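Local atomic coordinates of ectonucleoside triphosphate diphosphohydrolase 4 (Homo sapiens, PDB entry 6WG5), a protein that belongs to the GDA1/CD39 family, whose members are built on the two-lobed fold of the actin-like superfamily. Residues 92-103 with 142-153; 64-72 with 260-269. One frame throughout, in Å; residues are numbered along the deposited sequence.

Contact 1: 92-103 with 142-153; sequences ISEFATSPEKVS and QQKAILEDLLTD
Ile146, projecting from helix 142-153, meets Ile92, Pro99 and Val102 on the winding segment 92-103 and forms the apolar centre of the contact. Its CG2 lies anti to the backbone N and is thereby turned to where Ile92 CD1 (3.8 Å) and Val102 CG2 (4.0 Å) both reach it. Ile92 and Ile146 run past each other in opposite directions, whereas Val102 crosses Ile146 at about a right angle. Farther along the helix, Ile92 CD1 also points tip to tip at Leu150 CD1, 4.1 Å off. Pro99 CB sits on Ala145 CB at 3.7 Å and lies alongside CG1 of Ile146. One turn on, the Asp149 carboxylate faces the backbone: its OD2 is 3.0 Å from Glu100 O, two acceptors that make no hydrogen bond. Ser103 OG lies 3.1 Å from Asp149 O. The solvent side is less deeply buried. There the partly exposed Gln142 stretches its extended chain past the carbonyl of Ala96, and the exposed Glu100, which buries little against the helix, sets out from its backbone away from it. Helix 140-157 links the parallel strands 127-131 and 167-169 in a beta-alpha-beta crossover. Gln143 and Leu151, which point away from 92-103, rest on strand 167-169, and Met135 of helix 133-136 touches both Ile92 and Ile146.

Contact 2: 64-72 with 260-269; sequences NGNPHDLLD and LGCDVHQTEH
Neither 64-72 nor 260-269 has helix or strand; Leu70 comes nearest Gly261, CA to CA 6.7 Å. Residues 66-69 make a type I turn, closed by Asp69 N to Asn66 O, and Asp263 to Gln266 make another; Asn64, Asn66 and Asp263 each add an Asx turn. A water between the loops has its O 3.1 Å from Asp69 O, to which it can donate, and is only weakly placed by Pro67 O and Cys262 N. The segment 260-269 connects the antiparallel strands 255-259 and 270-279 as a beta hairpin, and Leu260 N bonds to His269 O; 64-72 joins strands 53-61 and 74-75 of the other sheet. Between them, His269 NE2 donates to His68 O at 3.0 Å and 171°. The acceptor lies in the imidazole plane, but the donor stands above the carbonyl plane of His68, 45° out of it. Leu70 comes over one face of the same ring in a CH-pi contact, its CD2 4.0 Å from the His269 centroid. Leu70 CD2 also lies 3.6 Å from Leu260 O. The carboxylate of Glu268 is turned 68° to the His68 ring, and Gln266 OE1 approaches that ring at its edge. His192 stacks with His269, and Phe190 touches both Leu70 and Leu260.

How the contacts relate
From the N terminus, the chain first passes through 64-72, the loop after strand 53-61, and its partner 260-269 comes 188 residues later. Contact 2 therefore closes a long loop, and contact 1 is nested wholly inside it. Segment 92-103 follows strand 85-88, and contact 1 closes a shorter loop, with 38 residues between its segments, that holds strand 127-131 and helix 133-136. Contact 1 is thus local, joining a segment and a helix that belong with the sheet containing 40-48 and 127-131. Contact 2 instead ties a loop of that sheet to the hairpin at the edge of the second sheet, which includes 229-235 and 270-279. The centres of contact 1 and contact 2 are 36 Å apart; the nearest atoms of contact 1 and contact 2 are about 21 Å apart.

Contact 1: 92-103 with 142-153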
loop_
_atom_site.group_PDB
_atom_site.type_symbol
_atom_site.label_atom_id
_atom_site.label_comp_id
_atom_site.label_asym_id
_atom_site.label_seq_id
_atom_site.Cartn_x
_atom_site.Cartn_y
_atom_site.Cartn_z
ATOM N N ILE A 92 -13.283 -14.042 4.778
ATOM C CA ILE A 92 -13.036 -15.463 4.995
ATOM C C ILE A 92 -12.675 -15.767 6.447
ATOM O O ILE A 92 -12.929 -16.879 6.921
ATOM C CB ILE A 92 -11.937 -15.961 4.033
ATOM C CG1 ILE A 92 -12.148 -17.438 3.701
ATOM C CG2 ILE A 92 -10.539 -15.754 4.629
ATOM C CD1 ILE A 92 -11.380 -17.904 2.476
ATOM N N SER A 93 -12.092 -14.803 7.163
ATOM C CA SER A 93 -11.659 -15.040 8.535
ATOM C C SER A 93 -12.817 -15.398 9.455
ATOM O O SER A 93 -12.590 -16.008 10.506
ATOM C CB SER A 93 -10.934 -13.802 9.072
ATOM O OG SER A 93 -11.787 -12.672 9.075
ATOM N N GLU A 94 -14.049 -15.035 9.093
ATOM C CA GLU A 94 -15.185 -15.309 9.966
ATOM C C GLU A 94 -15.403 -16.804 10.149
ATOM O O GLU A 94 -15.922 -17.233 11.186
ATOM C CB GLU A 94 -16.448 -14.656 9.404
ATOM C CG GLU A 94 -16.323 -13.155 9.207
ATOM C CD GLU A 94 -16.041 -12.414 10.499
ATOM O OE1 GLU A 94 -16.992 -12.180 11.274
ATOM O OE2 GLU A 94 -14.865 -12.072 10.743
ATOM N N PHE A 95 -15.014 -17.614 9.162
ATOM C CA PHE A 95 -15.188 -19.060 9.228
ATOM C C PHE A 95 -14.020 -19.756 9.909
ATOM O O PHE A 95 -13.726 -20.918 9.596
ATOM C CB PHE A 95 -15.397 -19.630 7.824
ATOM C CG PHE A 95 -16.552 -19.018 7.081
ATOM C CD1 PHE A 95 -16.682 -19.214 5.723
ATOM C CD2 PHE A 95 -17.506 -18.253 7.736
ATOM C CE1 PHE A 95 -17.731 -18.663 5.029
ATOM C CE2 PHE A 95 -18.561 -17.695 7.044
ATOM C CZ PHE A 95 -18.674 -17.902 5.686
ATOM N N ALA A 96 -13.341 -19.071 10.831
ATOM C CA ALA A 96 -12.275 -19.704 11.598
ATOM C C ALA A 96 -12.732 -21.033 12.182
ATOM O O ALA A 96 -11.954 -21.992 12.253
ATOM C CB ALA A 96 -11.809 -18.762 12.709
ATOM N N THR A 97 -13.995 -21.111 12.600
ATOM C CA THR A 97 -14.562 -22.322 13.178
ATOM C C THR A 97 -15.426 -23.100 12.195
ATOM O O THR A 97 -15.898 -24.190 12.535
ATOM C CB THR A 97 -15.393 -21.975 14.417
ATOM O OG1 THR A 97 -16.531 -21.194 14.031
ATOM C CG2 THR A 97 -14.559 -21.187 15.420
ATOM N N SER A 98 -15.646 -22.574 10.988
ATOM C CA SER A 98 -16.473 -23.241 9.989
ATOM C C SER A 98 -15.690 -23.438 8.695
ATOM O O SER A 98 -16.151 -23.021 7.625
ATOM C CB SER A 98 -17.740 -22.429 9.716
ATOM O OG SER A 98 -18.396 -22.082 10.922
ATOM N N PRO A 99 -14.511 -24.066 8.743
ATOM C CA PRO A 99 -13.728 -24.220 7.504
ATOM C C PRO A 99 -14.457 -24.991 6.418
ATOM O O PRO A 99 -14.299 -24.671 5.234
ATOM C CB PRO A 99 -12.459 -24.948 7.977
ATOM C CG PRO A 99 -12.811 -25.549 9.295
ATOM C CD PRO A 99 -13.821 -24.638 9.911
ATOM N N GLU A 100 -15.256 -26.001 6.778
ATOM C CA GLU A 100 -16.003 -26.742 5.767
ATOM C C GLU A 100 -16.962 -25.844 4.995
ATOM O O GLU A 100 -17.320 -26.167 3.857
ATOM C CB GLU A 100 -16.777 -27.899 6.414
ATOM C CG GLU A 100 -17.970 -27.489 7.288
ATOM C CD GLU A 100 -17.569 -27.074 8.689
ATOM O OE1 GLU A 100 -16.502 -27.516 9.166
ATOM O OE2 GLU A 100 -18.329 -26.303 9.318
ATOM N N LYS A 101 -17.376 -24.725 5.588
ATOM C CA LYS A 101 -18.364 -23.825 5.009
ATOM C C LYS A 101 -17.760 -22.810 4.046
ATOM O O LYS A 101 -18.510 -22.087 3.382
ATOM C CB LYS A 101 -19.095 -23.097 6.147
ATOM C CG LYS A 101 -20.170 -22.104 5.729
ATOM C CD LYS A 101 -20.764 -21.417 6.953
ATOM C CE LYS A 101 -21.683 -20.269 6.570
ATOM N NZ LYS A 101 -22.172 -19.529 7.769
ATOM N N VAL A 102 -16.433 -22.754 3.930
ATOM C CA VAL A 102 -15.792 -21.632 3.251
ATOM C C VAL A 102 -15.946 -21.731 1.737
ATOM O O VAL A 102 -16.079 -20.712 1.051
ATOM C CB VAL A 102 -14.312 -21.543 3.667
ATOM C CG1 VAL A 102 -13.475 -22.627 2.985
ATOM C CG2 VAL A 102 -13.764 -20.168 3.361
ATOM N N SER A 103 -15.923 -22.946 1.187
ATOM C CA SER A 103 -15.937 -23.098 -0.265
ATOM C C SER A 103 -17.223 -22.575 -0.893
ATOM O O SER A 103 -17.222 -22.237 -2.082
ATOM C CB SER A 103 -15.728 -24.564 -0.642
ATOM O OG SER A 103 -14.430 -24.997 -0.271
ATOM N N GLN A 142 -6.075 -23.281 12.129
ATOM C CA GLN A 142 -7.314 -22.951 11.435
ATOM C C GLN A 142 -7.054 -22.337 10.065
ATOM O O GLN A 142 -7.884 -22.483 9.160
ATOM C CB GLN A 142 -8.150 -22.007 12.298
ATOM C CG GLN A 142 -8.443 -22.567 13.682
ATOM C CD GLN A 142 -9.042 -21.541 14.617
ATOM O OE1 GLN A 142 -9.439 -20.456 14.196
ATOM N NE2 GLN A 142 -9.103 -21.876 15.901
ATOM N N GLN A 143 -5.922 -21.649 9.892
ATOM C CA GLN A 143 -5.534 -21.191 8.562
ATOM C C GLN A 143 -5.437 -22.364 7.597
ATOM O O GLN A 143 -6.020 -22.340 6.507
ATOM C CB GLN A 143 -4.199 -20.448 8.626
ATOM C CG GLN A 143 -4.264 -19.070 9.260
ATOM C CD GLN A 143 -2.906 -18.393 9.307
ATOM O OE1 GLN A 143 -2.119 -18.488 8.365
ATOM N NE2 GLN A 143 -2.623 -17.710 10.410
ATOM N N LYS A 144 -4.705 -23.409 7.989
ATOM C CA LYS A 144 -4.524 -24.563 7.116
ATOM C C LYS A 144 -5.849 -25.248 6.810
ATOM O O LYS A 144 -6.036 -25.776 5.707
ATOM C CB LYS A 144 -3.548 -25.549 7.757
ATOM C CG LYS A 144 -3.103 -26.675 6.838
ATOM C CD LYS A 144 -2.209 -27.664 7.569
ATOM C CE LYS A 144 -1.784 -28.806 6.661
ATOM N NZ LYS A 144 -2.044 -30.135 7.281
ATOM N N ALA A 145 -6.779 -25.252 7.768
ATOM C CA ALA A 145 -8.077 -25.876 7.535
ATOM C C ALA A 145 -8.813 -25.205 6.384
ATOM O O ALA A 145 -9.417 -25.881 5.543
ATOM C CB ALA A 145 -8.919 -25.822 8.810
ATOM N N ILE A 146 -8.769 -23.873 6.327
ATOM C CA ILE A 146 -9.496 -23.141 5.294
ATOM C C ILE A 146 -8.867 -23.380 3.926
ATOM O O ILE A 146 -9.565 -23.676 2.949
ATOM C CB ILE A 146 -9.545 -21.643 5.647
ATOM C CG1 ILE A 146 -10.475 -21.426 6.846
ATOM C CG2 ILE A 146 -10.001 -20.810 4.447
ATOM C CD1 ILE A 146 -10.409 -20.037 7.443
ATOM N N LEU A 147 -7.542 -23.244 3.832
ATOM C CA LEU A 147 -6.867 -23.461 2.555
ATOM C C LEU A 147 -7.186 -24.840 1.996
ATOM O O LEU A 147 -7.422 -24.992 0.791
ATOM C CB LEU A 147 -5.355 -23.301 2.717
ATOM C CG LEU A 147 -4.828 -22.053 3.426
ATOM C CD1 LEU A 147 -3.326 -22.175 3.631
ATOM C CD2 LEU A 147 -5.164 -20.792 2.649
ATOM N N GLU A 148 -7.196 -25.859 2.859
ATOM C CA GLU A 148 -7.394 -27.227 2.390
ATOM C C GLU A 148 -8.805 -27.432 1.851
ATOM O O GLU A 148 -8.995 -28.149 0.862
ATOM C CB GLU A 148 -7.093 -28.210 3.518
ATOM C CG GLU A 148 -5.721 -28.857 3.403
ATOM C CD GLU A 148 -5.265 -29.508 4.694
ATOM O OE1 GLU A 148 -5.718 -29.074 5.775
ATOM O OE2 GLU A 148 -4.455 -30.456 4.629
ATOM N N ASP A 149 -9.808 -26.816 2.481
ATOM C CA ASP A 149 -11.166 -26.929 1.959
ATOM C C ASP A 149 -11.270 -26.293 0.579
ATOM O O ASP A 149 -11.962 -26.812 -0.303
ATOM C CB ASP A 149 -12.161 -26.285 2.925
ATOM C CG ASP A 149 -13.604 -26.605 2.570
ATOM O OD1 ASP A 149 -13.844 -27.664 1.953
ATOM O OD2 ASP A 149 -14.496 -25.801 2.909
ATOM N N LEU A 150 -10.585 -25.166 0.373
ATOM C CA LEU A 150 -10.534 -24.560 -0.954
ATOM C C LEU A 150 -9.783 -25.448 -1.936
ATOM O O LEU A 150 -10.205 -25.609 -3.087
ATOM C CB LEU A 150 -9.872 -23.184 -0.874
ATOM C CG LEU A 150 -10.645 -22.087 -0.140
ATOM C CD1 LEU A 150 -9.733 -20.912 0.167
ATOM C CD2 LEU A 150 -11.836 -21.631 -0.964
ATOM N N LEU A 151 -8.666 -26.035 -1.498
ATOM C CA LEU A 151 -7.841 -26.831 -2.400
ATOM C C LEU A 151 -8.545 -28.117 -2.820
ATOM O O LEU A 151 -8.470 -28.515 -3.987
ATOM C CB LEU A 151 -6.501 -27.145 -1.733
ATOM C CG LEU A 151 -5.543 -25.961 -1.588
ATOM C CD1 LEU A 151 -4.405 -26.304 -0.639
ATOM C CD2 LEU A 151 -4.997 -25.547 -2.945
ATOM N N THR A 152 -9.227 -28.783 -1.886
ATOM C CA THR A 152 -9.875 -30.049 -2.213
ATOM C C THR A 152 -11.191 -29.852 -2.955
ATOM O O THR A 152 -11.604 -30.736 -3.715
ATOM C CB THR A 152 -10.128 -30.866 -0.941
ATOM O OG1 THR A 152 -11.038 -30.163 -0.085
ATOM C CG2 THR A 152 -8.826 -31.130 -0.195
ATOM N N ASP A 153 -11.854 -28.713 -2.761
ATOM C CA ASP A 153 -13.204 -28.499 -3.271
ATOM C C ASP A 153 -13.238 -27.792 -4.619
ATOM O O ASP A 153 -14.022 -28.177 -5.491
ATOM C CB ASP A 153 -14.018 -27.689 -2.255
ATOM C CG ASP A 153 -15.510 -27.738 -2.528
ATOM O OD1 ASP A 153 -16.278 -28.026 -1.584
ATOM O OD2 ASP A 153 -15.918 -27.489 -3.682
#

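Contact 2: 64-72 with 260-269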
loop_
_atom_site.group_PDB
_atom_site.type_symbol
_atom_site.label_atom_id
_atom_site.label_comp_id
_atom_site.label_asym_id
_atom_site.label_seq_id
_atom_site.Cartn_x
_atom_site.Cartn_y
_atom_site.Cartn_z
ATOM N N ASN A 64 5.685 -10.934 -26.853
ATOM C CA ASN A 64 6.316 -10.593 -28.125
ATOM C C ASN A 64 7.658 -11.280 -28.346
ATOM O O ASN A 64 8.306 -11.014 -29.364
ATOM C CB ASN A 64 6.501 -9.075 -28.224
ATOM C CG ASN A 64 7.309 -8.507 -27.072
ATOM O OD1 ASN A 64 8.036 -9.230 -26.391
ATOM N ND2 ASN A 64 7.184 -7.205 -26.849
ATOM N N GLY A 65 8.093 -12.147 -27.435
ATOM C CA GLY A 65 9.336 -12.871 -27.595
ATOM C C GLY A 65 10.582 -12.145 -27.130
ATOM O O GLY A 65 11.684 -12.695 -27.264
ATOM N N ASN A 66 10.452 -10.934 -26.590
ATOM C CA ASN A 66 11.607 -10.180 -26.119
ATOM C C ASN A 66 11.885 -10.530 -24.662
ATOM O O ASN A 66 11.046 -10.235 -23.799
ATOM C CB ASN A 66 11.361 -8.687 -26.253
ATOM C CG ASN A 66 12.601 -7.862 -25.966
ATOM O OD1 ASN A 66 13.592 -8.367 -25.438
ATOM N ND2 ASN A 66 12.548 -6.581 -26.308
ATOM N N PRO A 67 13.030 -11.138 -24.332
ATOM C CA PRO A 67 13.266 -11.533 -22.932
ATOM C C PRO A 67 13.255 -10.368 -21.958
ATOM O O PRO A 67 13.045 -10.587 -20.758
ATOM C CB PRO A 67 14.645 -12.207 -22.980
ATOM C CG PRO A 67 14.882 -12.533 -24.415
ATOM C CD PRO A 67 14.173 -11.478 -25.196
ATOM N N HIS A 68 13.474 -9.141 -22.429
ATOM C CA HIS A 68 13.515 -7.975 -21.556
ATOM C C HIS A 68 12.135 -7.425 -21.220
ATOM O O HIS A 68 12.031 -6.556 -20.348
ATOM C CB HIS A 68 14.347 -6.867 -22.205
ATOM C CG HIS A 68 15.775 -7.245 -22.442
ATOM N ND1 HIS A 68 16.389 -8.289 -21.783
ATOM C CD2 HIS A 68 16.710 -6.721 -23.270
ATOM C CE1 HIS A 68 17.641 -8.389 -22.193
ATOM N NE2 HIS A 68 17.862 -7.450 -23.095
ATOM N N ASP A 69 11.081 -7.898 -21.879
ATOM C CA ASP A 69 9.740 -7.366 -21.687
ATOM C C ASP A 69 8.914 -8.292 -20.805
ATOM O O ASP A 69 8.949 -9.515 -20.961
ATOM C CB ASP A 69 9.033 -7.170 -23.030
ATOM C CG ASP A 69 9.581 -5.992 -23.813
ATOM O OD1 ASP A 69 10.228 -5.116 -23.200
ATOM O OD2 ASP A 69 9.357 -5.939 -25.042
ATOM N N LEU A 70 8.170 -7.696 -19.877
ATOM C CA LEU A 70 7.209 -8.435 -19.079
ATOM C C LEU A 70 5.903 -8.589 -19.852
ATOM O O LEU A 70 5.715 -8.017 -20.928
ATOM C CB LEU A 70 6.945 -7.725 -17.753
ATOM C CG LEU A 70 8.160 -7.266 -16.949
ATOM C CD1 LEU A 70 7.705 -6.644 -15.640
ATOM C CD2 LEU A 70 9.111 -8.420 -16.698
ATOM N N LEU A 71 4.989 -9.371 -19.286
ATOM C CA LEU A 71 3.669 -9.510 -19.880
ATOM C C LEU A 71 2.928 -8.178 -19.837
ATOM O O LEU A 71 3.130 -7.354 -18.940
ATOM C CB LEU A 71 2.861 -10.584 -19.148
ATOM C CG LEU A 71 3.382 -12.018 -19.244
ATOM C CD1 LEU A 71 2.517 -12.952 -18.409
ATOM C CD2 LEU A 71 3.425 -12.485 -20.691
ATOM N N ASP A 72 2.061 -7.971 -20.826
ATOM C CA ASP A 72 1.255 -6.753 -20.907
ATOM C C ASP A 72 -0.085 -6.994 -20.211
ATOM O O ASP A 72 -1.154 -7.030 -20.822
ATOM C CB ASP A 72 1.071 -6.340 -22.362
ATOM C CG ASP A 72 0.640 -4.898 -22.508
ATOM O OD1 ASP A 72 0.343 -4.257 -21.477
ATOM O OD2 ASP A 72 0.594 -4.405 -23.655
ATOM N N LEU A 260 11.708 -10.337 -11.496
ATOM C CA LEU A 260 10.453 -10.232 -12.231
ATOM C C LEU A 260 10.535 -10.823 -13.629
ATOM O O LEU A 260 9.490 -11.081 -14.238
ATOM C CB LEU A 260 10.020 -8.770 -12.335
ATOM C CG LEU A 260 9.208 -8.211 -11.170
ATOM C CD1 LEU A 260 9.120 -6.702 -11.281
ATOM C CD2 LEU A 260 7.818 -8.822 -11.154
ATOM N N GLY A 261 11.741 -11.038 -14.155
ATOM C CA GLY A 261 11.884 -11.596 -15.480
ATOM C C GLY A 261 11.663 -13.093 -15.502
ATOM O O GLY A 261 11.536 -13.751 -14.468
ATOM N N CYS A 262 11.613 -13.634 -16.717
ATOM C CA CYS A 262 11.426 -15.066 -16.906
ATOM C C CYS A 262 12.734 -15.843 -16.873
ATOM O O CYS A 262 12.709 -17.057 -16.642
ATOM C CB CYS A 262 10.716 -15.334 -18.235
ATOM S SG CYS A 262 11.557 -14.655 -19.683
ATOM N N ASP A 263 13.865 -15.179 -17.096
ATOM C CA ASP A 263 15.172 -15.825 -17.108
ATOM C C ASP A 263 15.821 -15.627 -15.743
ATOM O O ASP A 263 16.213 -14.509 -15.391
ATOM C CB ASP A 263 16.044 -15.248 -18.221
ATOM C CG ASP A 263 17.307 -16.054 -18.451
ATOM O OD1 ASP A 263 17.745 -16.762 -17.521
ATOM O OD2 ASP A 263 17.865 -15.974 -19.566
ATOM N N VAL A 264 15.939 -16.714 -14.977
ATOM C CA VAL A 264 16.536 -16.651 -13.651
ATOM C C VAL A 264 18.008 -16.271 -13.698
ATOM O O VAL A 264 18.585 -15.927 -12.662
ATOM C CB VAL A 264 16.361 -17.998 -12.911
ATOM C CG1 VAL A 264 14.890 -18.272 -12.643
ATOM C CG2 VAL A 264 16.991 -19.140 -13.701
ATOM N N HIS A 265 18.634 -16.324 -14.874
ATOM C CA HIS A 265 20.051 -16.020 -15.014
ATOM C C HIS A 265 20.322 -14.583 -15.440
ATOM O O HIS A 265 21.489 -14.181 -15.491
ATOM C CB HIS A 265 20.691 -16.982 -16.018
ATOM C CG HIS A 265 20.720 -18.401 -15.546
ATOM N ND1 HIS A 265 20.219 -19.445 -16.292
ATOM C CD2 HIS A 265 21.185 -18.946 -14.398
ATOM C CE1 HIS A 265 20.378 -20.574 -15.625
ATOM N NE2 HIS A 265 20.962 -20.300 -14.473
ATOM N N GLN A 266 19.289 -13.805 -15.742
ATOM C CA GLN A 266 19.435 -12.389 -16.038
ATOM C C GLN A 266 19.134 -11.561 -14.794
ATOM O O GLN A 266 18.449 -12.008 -13.870
ATOM C CB GLN A 266 18.513 -11.981 -17.190
ATOM C CG GLN A 266 19.146 -12.165 -18.561
ATOM C CD GLN A 266 18.123 -12.383 -19.661
ATOM O OE1 GLN A 266 16.965 -11.980 -19.542
ATOM N NE2 GLN A 266 18.548 -13.034 -20.738
ATOM N N THR A 267 19.663 -10.338 -14.779
ATOM C CA THR A 267 19.573 -9.471 -13.613
ATOM C C THR A 267 18.855 -8.156 -13.877
ATOM O O THR A 267 18.682 -7.370 -12.940
ATOM C CB THR A 267 20.975 -9.167 -13.069
ATOM O OG1 THR A 267 21.756 -8.523 -14.086
ATOM C CG2 THR A 267 21.665 -10.449 -12.624
ATOM N N GLU A 268 18.429 -7.893 -15.115
ATOM C CA GLU A 268 17.807 -6.610 -15.426
ATOM C C GLU A 268 16.595 -6.341 -14.543
ATOM O O GLU A 268 16.342 -5.189 -14.175
ATOM C CB GLU A 268 17.404 -6.560 -16.902
ATOM C CG GLU A 268 18.568 -6.715 -17.874
ATOM C CD GLU A 268 18.888 -8.167 -18.184
ATOM O OE1 GLU A 268 18.013 -8.865 -18.741
ATOM O OE2 GLU A 268 20.010 -8.615 -17.864
ATOM N N HIS A 269 15.840 -7.383 -14.186
ATOM C CA HIS A 269 14.625 -7.239 -13.394
ATOM C C HIS A 269 14.779 -7.773 -11.970
ATOM O O HIS A 269 13.780 -8.132 -11.339
ATOM C CB HIS A 269 13.458 -7.943 -14.088
ATOM C CG HIS A 269 13.007 -7.270 -15.345
ATOM N ND1 HIS A 269 12.581 -5.959 -15.377
ATOM C CD2 HIS A 269 12.902 -7.731 -16.614
ATOM C CE1 HIS A 269 12.240 -5.640 -16.612
ATOM N NE2 HIS A 269 12.424 -6.697 -17.382
HETATM O O HOH W 1 10.365 -11.513 -19.043
#